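Local coordinates for mandelate racemase (Bordetella bronchiseptica, PDB 3H12), which probably acts as a metal-dependent racemase or related enzyme of the enolase superfamily, whose members abstract the alpha proton of carboxylate substrates, at residues L199-Q204 / W225-L230; R249-E254 / I271-A276; G253-T258 / A278-G283; H298-P303 / P323-F328. All blocks are in the same frame, centred on the assembly; numbering follows the deposited sequence.

Contact 1 (L199-Q204 / W225-L230). With NA (sodium ion), chain C.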
loop_
_atom_site.group_PDB
_atom_site.type_symbol
_atom_site.label_atom_id
_atom_site.label_comp_id
_atom_site.label_asym_id
_atom_site.label_seq_id
_atom_site.Cartn_x
_atom_site.Cartn_y
_atom_site.Cartn_z
ATOM N N LEU A 199 23.902 2.879 -24.718
ATOM C CA LEU A 199 22.851 3.672 -24.014
ATOM C C LEU A 199 21.842 4.059 -25.056
ATOM O O LEU A 199 22.225 4.264 -26.234
ATOM C CB LEU A 199 23.499 4.906 -23.448
ATOM C CG LEU A 199 24.390 4.653 -22.153
ATOM C CD1 LEU A 199 25.486 3.658 -22.326
ATOM C CD2 LEU A 199 24.913 6.073 -21.871
ATOM N N VAL A 200 20.571 4.232 -24.660
ATOM C CA VAL A 200 19.514 4.642 -25.614
ATOM C C VAL A 200 18.821 5.803 -25.013
ATOM O O VAL A 200 18.574 5.862 -23.771
ATOM C CB VAL A 200 18.507 3.405 -25.779
ATOM C CG1 VAL A 200 17.234 3.773 -26.517
ATOM C CG2 VAL A 200 19.335 2.378 -26.617
ATOM N N ASP A 201 18.430 6.788 -25.848
ATOM C CA ASP A 201 17.811 8.059 -25.325
ATOM C C ASP A 201 16.675 8.423 -26.289
ATOM O O ASP A 201 16.885 8.649 -27.507
ATOM C CB ASP A 201 18.910 9.123 -25.333
ATOM C CG ASP A 201 18.396 10.495 -24.870
ATOM O OD1 ASP A 201 17.148 10.695 -24.645
ATOM O OD2 ASP A 201 19.307 11.363 -24.715
ATOM N N ALA A 202 15.427 8.409 -25.781
ATOM C CA ALA A 202 14.262 8.740 -26.655
ATOM C C ALA A 202 13.801 10.143 -26.566
ATOM O O ALA A 202 12.834 10.535 -27.264
ATOM C CB ALA A 202 13.065 7.806 -26.183
ATOM N N ASN A 203 14.495 11.008 -25.754
ATOM C CA ASN A 203 14.127 12.443 -25.650
ATOM C C ASN A 203 12.593 12.630 -25.536
ATOM O O ASN A 203 11.972 13.540 -26.122
ATOM C CB ASN A 203 14.610 13.288 -26.929
ATOM C CG ASN A 203 16.102 13.528 -26.875
ATOM O OD1 ASN A 203 16.855 12.796 -27.510
ATOM N ND2 ASN A 203 16.528 14.538 -26.091
ATOM N N GLN A 204 12.032 11.856 -24.624
ATOM C CA GLN A 204 10.555 11.938 -24.253
ATOM C C GLN A 204 9.640 11.649 -25.417
ATOM O O GLN A 204 8.511 12.146 -25.413
ATOM C CB GLN A 204 10.193 13.368 -23.716
ATOM C CG GLN A 204 11.187 13.865 -22.613
ATOM C CD GLN A 204 10.744 15.209 -22.059
ATOM O OE1 GLN A 204 9.603 15.357 -21.551
ATOM N NE2 GLN A 204 11.554 16.278 -22.237
ATOM N N TRP A 225 21.186 1.802 -20.323
ATOM C CA TRP A 225 20.066 2.582 -19.770
ATOM C C TRP A 225 19.167 3.023 -20.917
ATOM O O TRP A 225 19.568 2.986 -22.102
ATOM C CB TRP A 225 20.511 3.752 -18.835
ATOM C CG TRP A 225 21.101 4.992 -19.504
ATOM C CD1 TRP A 225 20.698 5.683 -20.650
ATOM C CD2 TRP A 225 22.146 5.778 -18.946
ATOM N NE1 TRP A 225 21.478 6.861 -20.833
ATOM C CE2 TRP A 225 22.323 6.949 -19.762
ATOM C CE3 TRP A 225 22.903 5.617 -17.804
ATOM C CZ2 TRP A 225 23.330 7.925 -19.479
ATOM C CZ3 TRP A 225 23.838 6.602 -17.475
ATOM C CH2 TRP A 225 24.036 7.726 -18.324
ATOM N N PHE A 226 17.949 3.412 -20.520
ATOM C CA PHE A 226 16.894 3.962 -21.406
ATOM C C PHE A 226 16.561 5.283 -20.803
ATOM O O PHE A 226 16.003 5.415 -19.689
ATOM C CB PHE A 226 15.717 2.958 -21.242
ATOM C CG PHE A 226 14.586 3.152 -22.224
ATOM C CD1 PHE A 226 14.681 4.068 -23.256
ATOM C CD2 PHE A 226 13.432 2.401 -22.105
ATOM C CE1 PHE A 226 13.645 4.187 -24.215
ATOM C CE2 PHE A 226 12.323 2.527 -23.053
ATOM C CZ PHE A 226 12.450 3.435 -24.085
ATOM N N GLU A 227 17.074 6.319 -21.500
ATOM C CA GLU A 227 17.006 7.730 -21.087
ATOM C C GLU A 227 15.870 8.490 -21.715
ATOM O O GLU A 227 15.517 8.263 -22.847
ATOM C CB GLU A 227 18.354 8.395 -21.477
ATOM C CG GLU A 227 18.349 9.916 -21.326
ATOM C CD GLU A 227 19.768 10.403 -21.504
ATOM O OE1 GLU A 227 20.762 9.633 -21.575
ATOM O OE2 GLU A 227 19.874 11.704 -21.480
ATOM N N GLU A 228 15.228 9.261 -20.840
ATOM C CA GLU A 228 13.997 10.051 -21.199
ATOM C C GLU A 228 13.079 9.169 -22.070
ATOM O O GLU A 228 12.649 9.513 -23.174
ATOM C CB GLU A 228 14.344 11.380 -21.965
ATOM C CG GLU A 228 14.757 12.459 -20.936
ATOM C CD GLU A 228 14.643 13.864 -21.499
ATOM O OE1 GLU A 228 14.680 14.021 -22.764
ATOM O OE2 GLU A 228 14.380 14.770 -20.670
ATOM N N PRO A 229 12.670 7.967 -21.606
ATOM C CA PRO A 229 11.816 7.064 -22.395
ATOM C C PRO A 229 10.454 7.691 -22.633
ATOM O O PRO A 229 9.814 7.351 -23.646
ATOM C CB PRO A 229 11.668 5.850 -21.502
ATOM C CG PRO A 229 11.864 6.380 -20.061
ATOM C CD PRO A 229 13.011 7.402 -20.271
ATOM N N LEU A 230 9.973 8.578 -21.695
ATOM C CA LEU A 230 8.603 9.095 -21.741
ATOM C C LEU A 230 8.730 10.602 -21.356
ATOM O O LEU A 230 9.799 11.104 -20.922
ATOM C CB LEU A 230 7.742 8.485 -20.570
ATOM C CG LEU A 230 7.649 6.936 -20.667
ATOM C CD1 LEU A 230 6.917 6.528 -19.386
ATOM C CD2 LEU A 230 6.838 6.550 -21.895
HETATM NA NA NA C . 19.397 13.276 -23.168
HETATM O O HOH W 1 17.104 12.958 -23.356
HETATM O O HOH W 2 14.254 15.988 -24.425
HETATM O O HOH W 3 19.031 14.961 -24.771
HETATM O O HOH W 4 21.774 13.822 -23.717
#

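Contact 2 (R249-E254 / I271-A276). With NA (sodium ion), chain C.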
loop_
_atom_site.group_PDB
_atom_site.type_symbol
_atom_site.label_atom_id
_atom_site.label_comp_id
_atom_site.label_asym_id
_atom_site.label_seq_id
_atom_site.Cartn_x
_atom_site.Cartn_y
_atom_site.Cartn_z
ATOM N N ARG A 249 18.665 0.160 -17.026
ATOM C CA ARG A 249 18.360 1.201 -16.054
ATOM C C ARG A 249 17.413 2.199 -16.679
ATOM O O ARG A 249 17.579 2.595 -17.890
ATOM C CB ARG A 249 19.694 1.961 -15.682
ATOM C CG ARG A 249 20.609 1.028 -14.945
ATOM C CD ARG A 249 22.050 1.596 -15.149
ATOM N NE ARG A 249 23.025 0.723 -14.483
ATOM C CZ ARG A 249 23.448 -0.402 -15.064
ATOM N NH1 ARG A 249 23.006 -0.859 -16.260
ATOM N NH2 ARG A 249 24.309 -1.231 -14.343
ATOM N N ILE A 250 16.389 2.663 -15.917
ATOM C CA ILE A 250 15.565 3.799 -16.408
ATOM C C ILE A 250 16.256 5.102 -15.933
ATOM O O ILE A 250 16.464 5.333 -14.735
ATOM C CB ILE A 250 14.109 3.634 -15.833
ATOM C CG1 ILE A 250 13.523 2.295 -16.191
ATOM C CG2 ILE A 250 13.270 4.835 -16.315
ATOM C CD1 ILE A 250 13.628 1.917 -17.710
ATOM N N ALA A 251 16.538 5.994 -16.900
ATOM C CA ALA A 251 17.319 7.200 -16.594
ATOM C C ALA A 251 16.573 8.427 -17.076
ATOM O O ALA A 251 15.942 8.398 -18.106
ATOM C CB ALA A 251 18.696 7.130 -17.379
ATOM N N THR A 252 16.518 9.497 -16.284
ATOM C CA THR A 252 16.028 10.755 -16.797
ATOM C C THR A 252 16.642 11.833 -15.891
ATOM O O THR A 252 17.122 11.575 -14.787
ATOM C CB THR A 252 14.460 10.718 -16.767
ATOM O OG1 THR A 252 14.050 11.969 -17.379
ATOM C CG2 THR A 252 13.897 10.706 -15.329
ATOM N N GLY A 253 16.656 13.070 -16.416
ATOM C CA GLY A 253 16.909 14.178 -15.470
ATOM C C GLY A 253 17.361 15.505 -16.162
ATOM O O GLY A 253 17.331 16.501 -15.423
ATOM N N GLU A 254 17.761 15.466 -17.441
ATOM C CA GLU A 254 18.144 16.766 -17.998
ATOM C C GLU A 254 17.049 17.805 -17.972
ATOM O O GLU A 254 17.338 19.031 -17.968
ATOM C CB GLU A 254 18.714 16.562 -19.375
ATOM C CG GLU A 254 17.653 16.272 -20.342
ATOM C CD GLU A 254 18.327 15.825 -21.679
ATOM O OE1 GLU A 254 18.269 16.506 -22.697
ATOM O OE2 GLU A 254 18.888 14.737 -21.588
ATOM N N ILE A 271 12.863 5.571 -10.845
ATOM C CA ILE A 271 14.110 5.952 -11.537
ATOM C C ILE A 271 15.247 5.084 -11.061
ATOM O O ILE A 271 15.336 4.748 -9.863
ATOM C CB ILE A 271 14.387 7.464 -11.276
ATOM C CG1 ILE A 271 15.512 7.986 -12.122
ATOM C CG2 ILE A 271 14.647 7.784 -9.801
ATOM C CD1 ILE A 271 15.480 9.567 -12.185
ATOM N N ASP A 272 16.191 4.711 -11.965
ATOM C CA ASP A 272 17.425 4.033 -11.602
ATOM C C ASP A 272 18.648 4.964 -11.681
ATOM O O ASP A 272 19.562 4.839 -10.871
ATOM C CB ASP A 272 17.689 2.917 -12.602
ATOM C CG ASP A 272 16.657 1.795 -12.481
ATOM O OD1 ASP A 272 16.503 1.213 -11.330
ATOM O OD2 ASP A 272 15.950 1.545 -13.490
ATOM N N VAL A 273 18.626 5.863 -12.657
ATOM C CA VAL A 273 19.789 6.794 -12.877
ATOM C C VAL A 273 19.257 8.196 -12.911
ATOM O O VAL A 273 18.421 8.531 -13.790
ATOM C CB VAL A 273 20.480 6.475 -14.249
ATOM C CG1 VAL A 273 21.523 7.544 -14.625
ATOM C CG2 VAL A 273 21.143 5.084 -14.200
ATOM N N LEU A 274 19.658 8.988 -11.924
ATOM C CA LEU A 274 19.268 10.426 -11.918
ATOM C C LEU A 274 20.314 11.200 -12.758
ATOM O O LEU A 274 21.510 11.010 -12.602
ATOM C CB LEU A 274 19.401 10.929 -10.451
ATOM C CG LEU A 274 18.318 10.448 -9.500
ATOM C CD1 LEU A 274 18.390 8.895 -9.141
ATOM C CD2 LEU A 274 18.496 11.275 -8.212
ATOM N N GLN A 275 19.791 11.999 -13.680
ATOM C CA GLN A 275 20.716 12.689 -14.658
ATOM C C GLN A 275 20.714 14.189 -14.441
ATOM O O GLN A 275 21.086 14.927 -15.372
ATOM C CB GLN A 275 20.279 12.337 -16.083
ATOM C CG GLN A 275 20.375 10.828 -16.341
ATOM C CD GLN A 275 20.161 10.559 -17.763
ATOM O OE1 GLN A 275 19.013 10.752 -18.248
ATOM N NE2 GLN A 275 21.175 9.989 -18.463
ATOM N N ALA A 276 20.411 14.626 -13.190
ATOM C CA ALA A 276 20.465 16.092 -12.923
ATOM C C ALA A 276 21.901 16.616 -13.356
ATOM O O ALA A 276 22.944 16.110 -12.937
ATOM C CB ALA A 276 20.383 16.260 -11.351
HETATM NA NA NA C . 19.397 13.276 -23.168
HETATM O O HOH W 5 18.124 13.284 -19.202
HETATM O O HOH W 3 19.031 14.961 -24.771
HETATM O O HOH W 4 21.774 13.822 -23.717
HETATM O O HOH W 1 17.104 12.958 -23.356
#

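Contact 3 (G253-T258 / A278-G283). With NA (sodium ion), chain C.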
loop_
_atom_site.group_PDB
_atom_site.type_symbol
_atom_site.label_atom_id
_atom_site.label_comp_id
_atom_site.label_asym_id
_atom_site.label_seq_id
_atom_site.Cartn_x
_atom_site.Cartn_y
_atom_site.Cartn_z
ATOM N N GLY A 253 16.656 13.070 -16.416
ATOM C CA GLY A 253 16.909 14.178 -15.470
ATOM C C GLY A 253 17.361 15.505 -16.162
ATOM O O GLY A 253 17.331 16.501 -15.423
ATOM N N GLU A 254 17.761 15.466 -17.441
ATOM C CA GLU A 254 18.144 16.766 -17.998
ATOM C C GLU A 254 17.049 17.805 -17.972
ATOM O O GLU A 254 17.338 19.031 -17.968
ATOM C CB GLU A 254 18.714 16.562 -19.375
ATOM C CG GLU A 254 17.653 16.272 -20.342
ATOM C CD GLU A 254 18.327 15.825 -21.679
ATOM O OE1 GLU A 254 18.269 16.506 -22.697
ATOM O OE2 GLU A 254 18.888 14.737 -21.588
ATOM N N ASN A 255 15.765 17.417 -17.960
ATOM C CA ASN A 255 14.682 18.362 -18.003
ATOM C C ASN A 255 13.850 18.388 -16.715
ATOM O O ASN A 255 12.740 18.941 -16.715
ATOM C CB ASN A 255 13.798 18.037 -19.254
ATOM C CG ASN A 255 14.488 18.396 -20.534
ATOM O OD1 ASN A 255 14.695 17.519 -21.436
ATOM N ND2 ASN A 255 14.965 19.625 -20.595
ATOM N N LEU A 256 14.464 17.817 -15.687
ATOM C CA LEU A 256 13.867 17.851 -14.269
ATOM C C LEU A 256 14.727 18.810 -13.467
ATOM O O LEU A 256 15.962 18.881 -13.651
ATOM C CB LEU A 256 13.961 16.428 -13.636
ATOM C CG LEU A 256 13.003 15.441 -14.368
ATOM C CD1 LEU A 256 13.297 14.097 -13.685
ATOM C CD2 LEU A 256 11.492 15.772 -14.158
ATOM N N TYR A 257 14.103 19.551 -12.500
ATOM C CA TYR A 257 14.825 20.663 -11.830
ATOM C C TYR A 257 14.728 20.463 -10.340
ATOM O O TYR A 257 13.592 20.260 -9.817
ATOM C CB TYR A 257 14.171 22.012 -12.254
ATOM C CG TYR A 257 14.441 22.259 -13.712
ATOM C CD1 TYR A 257 15.527 23.031 -14.110
ATOM C CD2 TYR A 257 13.492 21.846 -14.686
ATOM C CE1 TYR A 257 15.809 23.301 -15.489
ATOM C CE2 TYR A 257 13.765 22.078 -16.081
ATOM C CZ TYR A 257 14.901 22.797 -16.442
ATOM O OH TYR A 257 15.186 23.039 -17.778
ATOM N N THR A 258 15.855 20.756 -9.714
ATOM C CA THR A 258 16.005 20.672 -8.264
ATOM C C THR A 258 15.902 19.264 -7.680
ATOM O O THR A 258 15.366 18.335 -8.322
ATOM C CB THR A 258 15.060 21.616 -7.453
ATOM O OG1 THR A 258 13.759 20.909 -7.264
ATOM C CG2 THR A 258 14.876 23.009 -8.119
ATOM N N ALA A 278 24.568 19.653 -13.306
ATOM C CA ALA A 278 24.872 20.735 -12.423
ATOM C C ALA A 278 24.563 22.114 -13.069
ATOM O O ALA A 278 24.328 23.100 -12.307
ATOM C CB ALA A 278 26.377 20.709 -12.088
ATOM N N SER A 279 24.568 22.210 -14.427
ATOM C CA SER A 279 24.341 23.537 -15.103
ATOM C C SER A 279 22.828 23.791 -15.436
ATOM O O SER A 279 22.511 24.781 -16.058
ATOM C CB SER A 279 25.178 23.589 -16.430
ATOM O OG SER A 279 24.628 22.607 -17.380
ATOM N N ARG A 280 21.949 22.847 -15.032
ATOM C CA ARG A 280 20.491 22.980 -15.323
ATOM C C ARG A 280 19.591 22.837 -14.110
ATOM O O ARG A 280 18.695 23.632 -13.894
ATOM C CB ARG A 280 20.068 21.877 -16.372
ATOM C CG ARG A 280 20.798 22.025 -17.695
ATOM C CD ARG A 280 20.553 20.811 -18.588
ATOM N NE ARG A 280 19.134 20.722 -19.098
ATOM C CZ ARG A 280 18.726 21.339 -20.207
ATOM N NH1 ARG A 280 19.565 22.123 -20.881
ATOM N NH2 ARG A 280 17.471 21.138 -20.641
ATOM N N ALA A 281 19.997 21.835 -13.269
ATOM C CA ALA A 281 19.061 21.442 -12.204
ATOM C C ALA A 281 19.114 22.287 -10.910
ATOM O O ALA A 281 18.368 22.057 -9.935
ATOM C CB ALA A 281 19.292 19.879 -11.836
ATOM N N GLY A 282 20.123 23.181 -10.879
ATOM C CA GLY A 282 20.223 24.154 -9.769
ATOM C C GLY A 282 21.626 24.568 -9.515
ATOM O O GLY A 282 21.817 25.531 -8.727
ATOM N N GLY A 283 22.655 23.951 -10.100
ATOM C CA GLY A 283 24.039 24.401 -9.782
ATOM C C GLY A 283 24.857 23.201 -9.311
ATOM O O GLY A 283 24.307 22.097 -9.115
HETATM NA NA NA C . 19.397 13.276 -23.168
HETATM O O HOH W 3 19.031 14.961 -24.771
HETATM O O HOH W 4 21.774 13.822 -23.717
HETATM O O HOH W 1 17.104 12.958 -23.356
#

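Contact 4 (H298-P303 / P323-F328)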
loop_
_atom_site.group_PDB
_atom_site.type_symbol
_atom_site.label_atom_id
_atom_site.label_comp_id
_atom_site.label_asym_id
_atom_site.label_seq_id
_atom_site.Cartn_x
_atom_site.Cartn_y
_atom_site.Cartn_z
ATOM N N HIS A 298 20.360 3.947 -2.961
ATOM C CA HIS A 298 20.975 2.835 -3.705
ATOM C C HIS A 298 20.707 2.945 -5.184
ATOM O O HIS A 298 20.602 1.971 -5.911
ATOM C CB HIS A 298 20.507 1.445 -3.109
ATOM C CG HIS A 298 20.787 1.344 -1.653
ATOM N ND1 HIS A 298 19.901 1.679 -0.645
ATOM C CD2 HIS A 298 21.973 1.053 -1.061
ATOM C CE1 HIS A 298 20.540 1.556 0.526
ATOM N NE2 HIS A 298 21.768 1.149 0.296
ATOM N N LEU A 299 20.696 4.194 -5.686
ATOM C CA LEU A 299 20.528 4.465 -7.108
ATOM C C LEU A 299 21.812 5.172 -7.582
ATOM O O LEU A 299 22.764 5.459 -6.790
ATOM C CB LEU A 299 19.349 5.418 -7.316
ATOM C CG LEU A 299 18.054 4.891 -6.718
ATOM C CD1 LEU A 299 16.908 5.907 -6.938
ATOM C CD2 LEU A 299 17.581 3.594 -7.407
ATOM N N ALA A 300 21.885 5.519 -8.863
ATOM C CA ALA A 300 23.079 6.153 -9.334
ATOM C C ALA A 300 22.795 7.594 -9.811
ATOM O O ALA A 300 21.662 7.868 -10.261
ATOM C CB ALA A 300 23.602 5.394 -10.602
ATOM N N TRP A 301 23.821 8.493 -9.799
ATOM C CA TRP A 301 23.683 9.806 -10.466
ATOM C C TRP A 301 24.760 9.748 -11.550
ATOM O O TRP A 301 25.982 9.650 -11.241
ATOM C CB TRP A 301 24.025 10.925 -9.404
ATOM C CG TRP A 301 24.149 12.271 -10.016
ATOM C CD1 TRP A 301 23.137 13.028 -10.606
ATOM C CD2 TRP A 301 25.360 13.057 -10.134
ATOM N NE1 TRP A 301 23.665 14.236 -11.113
ATOM C CE2 TRP A 301 25.018 14.245 -10.845
ATOM C CE3 TRP A 301 26.679 12.818 -9.777
ATOM C CZ2 TRP A 301 25.991 15.219 -11.148
ATOM C CZ3 TRP A 301 27.634 13.763 -10.056
ATOM C CH2 TRP A 301 27.290 14.920 -10.671
ATOM N N ASN A 302 24.273 10.024 -12.788
ATOM C CA ASN A 302 25.140 10.133 -13.939
ATOM C C ASN A 302 24.578 11.317 -14.690
ATOM O O ASN A 302 23.575 11.211 -15.379
ATOM C CB ASN A 302 25.021 8.860 -14.805
ATOM C CG ASN A 302 25.559 7.634 -14.123
ATOM O OD1 ASN A 302 26.855 7.519 -13.847
ATOM N ND2 ASN A 302 24.688 6.756 -13.737
ATOM N N PRO A 303 25.232 12.485 -14.573
ATOM C CA PRO A 303 24.580 13.672 -15.102
ATOM C C PRO A 303 24.519 13.745 -16.593
ATOM O O PRO A 303 25.409 13.226 -17.278
ATOM C CB PRO A 303 25.469 14.864 -14.618
ATOM C CG PRO A 303 26.874 14.211 -14.371
ATOM C CD PRO A 303 26.485 12.799 -13.827
ATOM N N PRO A 323 30.826 8.860 -5.433
ATOM C CA PRO A 323 30.966 7.396 -5.410
ATOM C C PRO A 323 29.857 6.715 -6.240
ATOM O O PRO A 323 28.954 6.057 -5.703
ATOM C CB PRO A 323 30.754 7.043 -3.873
ATOM C CG PRO A 323 29.755 8.098 -3.395
ATOM C CD PRO A 323 30.274 9.436 -4.136
ATOM N N HIS A 324 29.750 7.059 -7.507
ATOM C CA HIS A 324 28.851 6.428 -8.431
ATOM C C HIS A 324 29.677 5.771 -9.529
ATOM O O HIS A 324 30.766 6.286 -9.907
ATOM C CB HIS A 324 27.865 7.460 -9.037
ATOM C CG HIS A 324 26.907 8.036 -8.047
ATOM N ND1 HIS A 324 25.908 7.226 -7.552
ATOM C CD2 HIS A 324 26.814 9.213 -7.389
ATOM C CE1 HIS A 324 25.179 7.919 -6.694
ATOM N NE2 HIS A 324 25.721 9.109 -6.584
ATOM N N PRO A 325 29.158 4.724 -10.183
ATOM C CA PRO A 325 29.825 4.212 -11.352
ATOM C C PRO A 325 29.829 5.363 -12.395
ATOM O O PRO A 325 28.810 6.080 -12.555
ATOM C CB PRO A 325 28.908 3.098 -11.869
ATOM C CG PRO A 325 27.976 2.846 -10.797
ATOM C CD PRO A 325 27.833 4.163 -9.992
ATOM N N ALA A 326 30.926 5.573 -13.089
ATOM C CA ALA A 326 30.995 6.696 -14.027
ATOM C C ALA A 326 30.410 6.270 -15.382
ATOM O O ALA A 326 30.661 5.137 -15.862
ATOM C CB ALA A 326 32.546 7.100 -14.223
ATOM N N MET A 327 29.588 7.153 -15.963
ATOM C CA MET A 327 29.101 6.964 -17.323
ATOM C C MET A 327 28.897 8.390 -17.801
ATOM O O MET A 327 27.774 8.911 -17.855
ATOM C CB MET A 327 27.749 6.181 -17.248
ATOM C CG MET A 327 27.363 5.755 -18.629
ATOM S SD MET A 327 28.509 4.843 -19.797
ATOM C CE MET A 327 28.424 3.220 -18.921
ATOM N N PHE A 328 30.060 8.977 -18.134
ATOM C CA PHE A 328 30.117 10.445 -18.198
ATOM C C PHE A 328 29.855 10.968 -19.633
ATOM O O PHE A 328 30.600 10.601 -20.551
ATOM C CB PHE A 328 31.495 10.935 -17.725
ATOM C CG PHE A 328 31.612 12.407 -17.680
ATOM C CD1 PHE A 328 30.999 13.055 -16.611
ATOM C CD2 PHE A 328 32.212 13.109 -18.700
ATOM C CE1 PHE A 328 31.001 14.492 -16.614
ATOM C CE2 PHE A 328 32.198 14.499 -18.636
ATOM C CZ PHE A 328 31.611 15.156 -17.627
HETATM O O HOH W 6 26.063 4.379 -7.094
HETATM O O HOH W 7 27.386 11.445 -16.713
#

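Contact 1 (L199-Q204 / W225-L230)
Glu-227 crosses Asp-201 at a slant on paired parallel strands, and its side chain runs from the backbone to the sodium ion. Glu-227 CB packs 3.4 Å from Val-200 O, and Glu-227 CG sits 3.6 Å from Asp-201 CG. With CG anti to the backbone N (chi1 170°) and the chain extended beyond it, the carboxylate stacks on that of Asp-201, their planes 16° apart. Glu-227 OE2 binds sodium at 2.4 Å and Asp-201 OD2 binds the same ion at 2.5 Å, the two oxygens lying 3.3 Å apart; the shared cation probably offsets their repulsion. OE1 turns back to Trp-225 NE1 in a weak bond, and also receives a salt bridge from Lys-171; Lys-173 bonds Asp-201 OD2. Asp-201 OD1 accepts from Asn-203 N, an Asx turn, and shares a water with Glu-228 OE1. At the far end of the strands Leu-199 CD2 rests over one face of the Trp-225 indole, 3.8 Å from the six-ring centroid. The strands are joined by Glu-227 N to Val-200 O (2.8 Å, 171°) and Ala-202 N to Glu-227 O. Acidic ligands at the C-terminal ends of neighbouring barrel strands are the hallmark of the enolase-superfamily metal site.

Contact 2 (R249-E254 / I271-A276)
The amide of Gln-275 has the methyl of Ala-251 over one face, CB standing 3.7 Å from CD, while at its rim OE1 takes a water and NE2 bonds Glu-227 OE1. The carboxylate of Asp-272 is met at its edge: Ile-250 N points at the anti lone pair of OD2, 2.7 Å away and almost straight at 176°. Its CG lies anti to the carbonyl carbon (chi1 -68°), which folds the group back over the start of strand 249-252. OD1 forms a salt bridge with Arg-242, so both oxygens are engaged. Ile-250 O in turn accepts two backbone donors, Asp-272 N at 2.9 Å and Val-273 N at 3.0 Å. Further along the parallel pair, Thr-252 N bonds Val-273 O, and Gln-275 N approaches Thr-252 O from above the carbonyl plane. Val-273 CB meets Ala-251 CB on one face of the sheet; Ile-271 CD1 reaches Thr-252 CG2, 3.7 Å away. Where strand gives way to loop, a CB on Gly-253 would be jammed against the preceding carbonyl O and would also clash with Gln-275 N, and Glu-254 turns off toward the sodium ion. A water lies 2.8 Å from Gln-275 OE1 and 2.9 Å from Glu-254 OE2, and accepts from Glu-254 N. OE2 also binds the metal, consistent with Gln-275 being a second-shell residue that may steady a sodium ligand through this water.

Contact 3 (G253-T258 / A278-G283)
Arg-280 fastens onto the carbonyl of Glu-254 where two loops at the C-terminal end of the TIM barrel meet, the first folded into a type I beta turn from Gly-253 to Leu-256. This is the tight part. NE bonds Glu-254 O at 2.7 Å and 168°, with the oxygen practically in the guanidinium plane, and NH2 adds a weak second bond to the same atom. A bend at chi3 (69°) turns the head group across the turn after CG and CD have run out from the backbone. Tyr-257 comes in beside it, the edge of its ring facing Arg-280 O, with CD1 at 3.2 Å. At the next residue Thr-258 N donates to Ala-281 O at 2.8 Å, tying the chain leading into helix 258-267 to the neighbouring loop. NH1 of Arg-280 bonds Ser-53, and the Tyr-257 hydroxyl bonds Tyr-56, so the grip extends to the N-terminal domain; His-99 of a second subunit packs on Leu-256 and Tyr-257.

Elsewhere the loops touch lightly: Ala-281 CB is 3.9 Å from Leu-256 O, and Tyr-257 OH and Arg-280 NH2 stay 4.1 Å apart. On the looser side, facing the metal and its waters, the Glu-254 carboxylate leads to sodium, its OE1 not in contact with Arg-280 NH2. The metal is held through OE2 at 2.2 Å, while Glu-254 OE1 accepts a hydrogen bond from a sodium-bound water 2.7 Å away.

Contact 4 (H298-P303 / P323-F328)
The imidazole of His-324 lies against the backbone of strand 300-301, with Trp-301 N over one face, offset toward the rim, and Trp-301 CB over the same ring 4.0 Å from its centroid in a CH-pi contact. Leu-299 O meets the ring at its edge, 3.4 Å from His-324 CE1. Because CG stands anti to the carbonyl carbon (chi1 -67°), the ring reaches across to the strand; there NE2 bonds Ser-291 O of helix 284-296. The indole of Trp-301 turns its edge to His-324 CD2, while Pro-303 CD sits over the centre of one of its faces, and its NE1 bonds Ala-276 O.

Apolar contact is slight, Ala-300 CB standing 4.4 Å from Pro-325 CD. The two segments lead into neighbouring positions of the TIM barrel, one carrying strand 300-301 and the other entering strand 328-331.

Two waters bridge the segments. One molecule donates to both Pro-303 O, at 2.7 Å, and Met-327 O, at 2.8 Å. A second lies 2.9 Å from His-324 ND1 and makes a weak bond to Leu-299 O. The Asn-302 side chain points into the opposing loop near Pro-325 and Met-327. Arg-208 of a neighbouring subunit packs on His-298 and Leu-299.

Overall arrangement
From the N terminus, contact 1 closes the loop around helix 208-220, pairing barrel strands 197-201 and 225-227. Contact 2 follows in series and closes the loop around helix 258-267; strand 225-227 bonds to 249-252, joining the two in one sheet. Contact 3 starts from the same chain segment as contact 2, sharing Gly-253 and Glu-254, and reaches past it to 278-283, so the two overlap in a staggered way, neither enclosed in the other. Contact 4 comes last, bringing together the chain on either side of helix 309-321. Contacts 1, 2 and 3 converge on the sodium ion, whereas contact 4 adjoins contact 2 through strands 273-274 and 300-301 and meets contact 1 where the Trp-225 ring touches Asn-302 and Met-327.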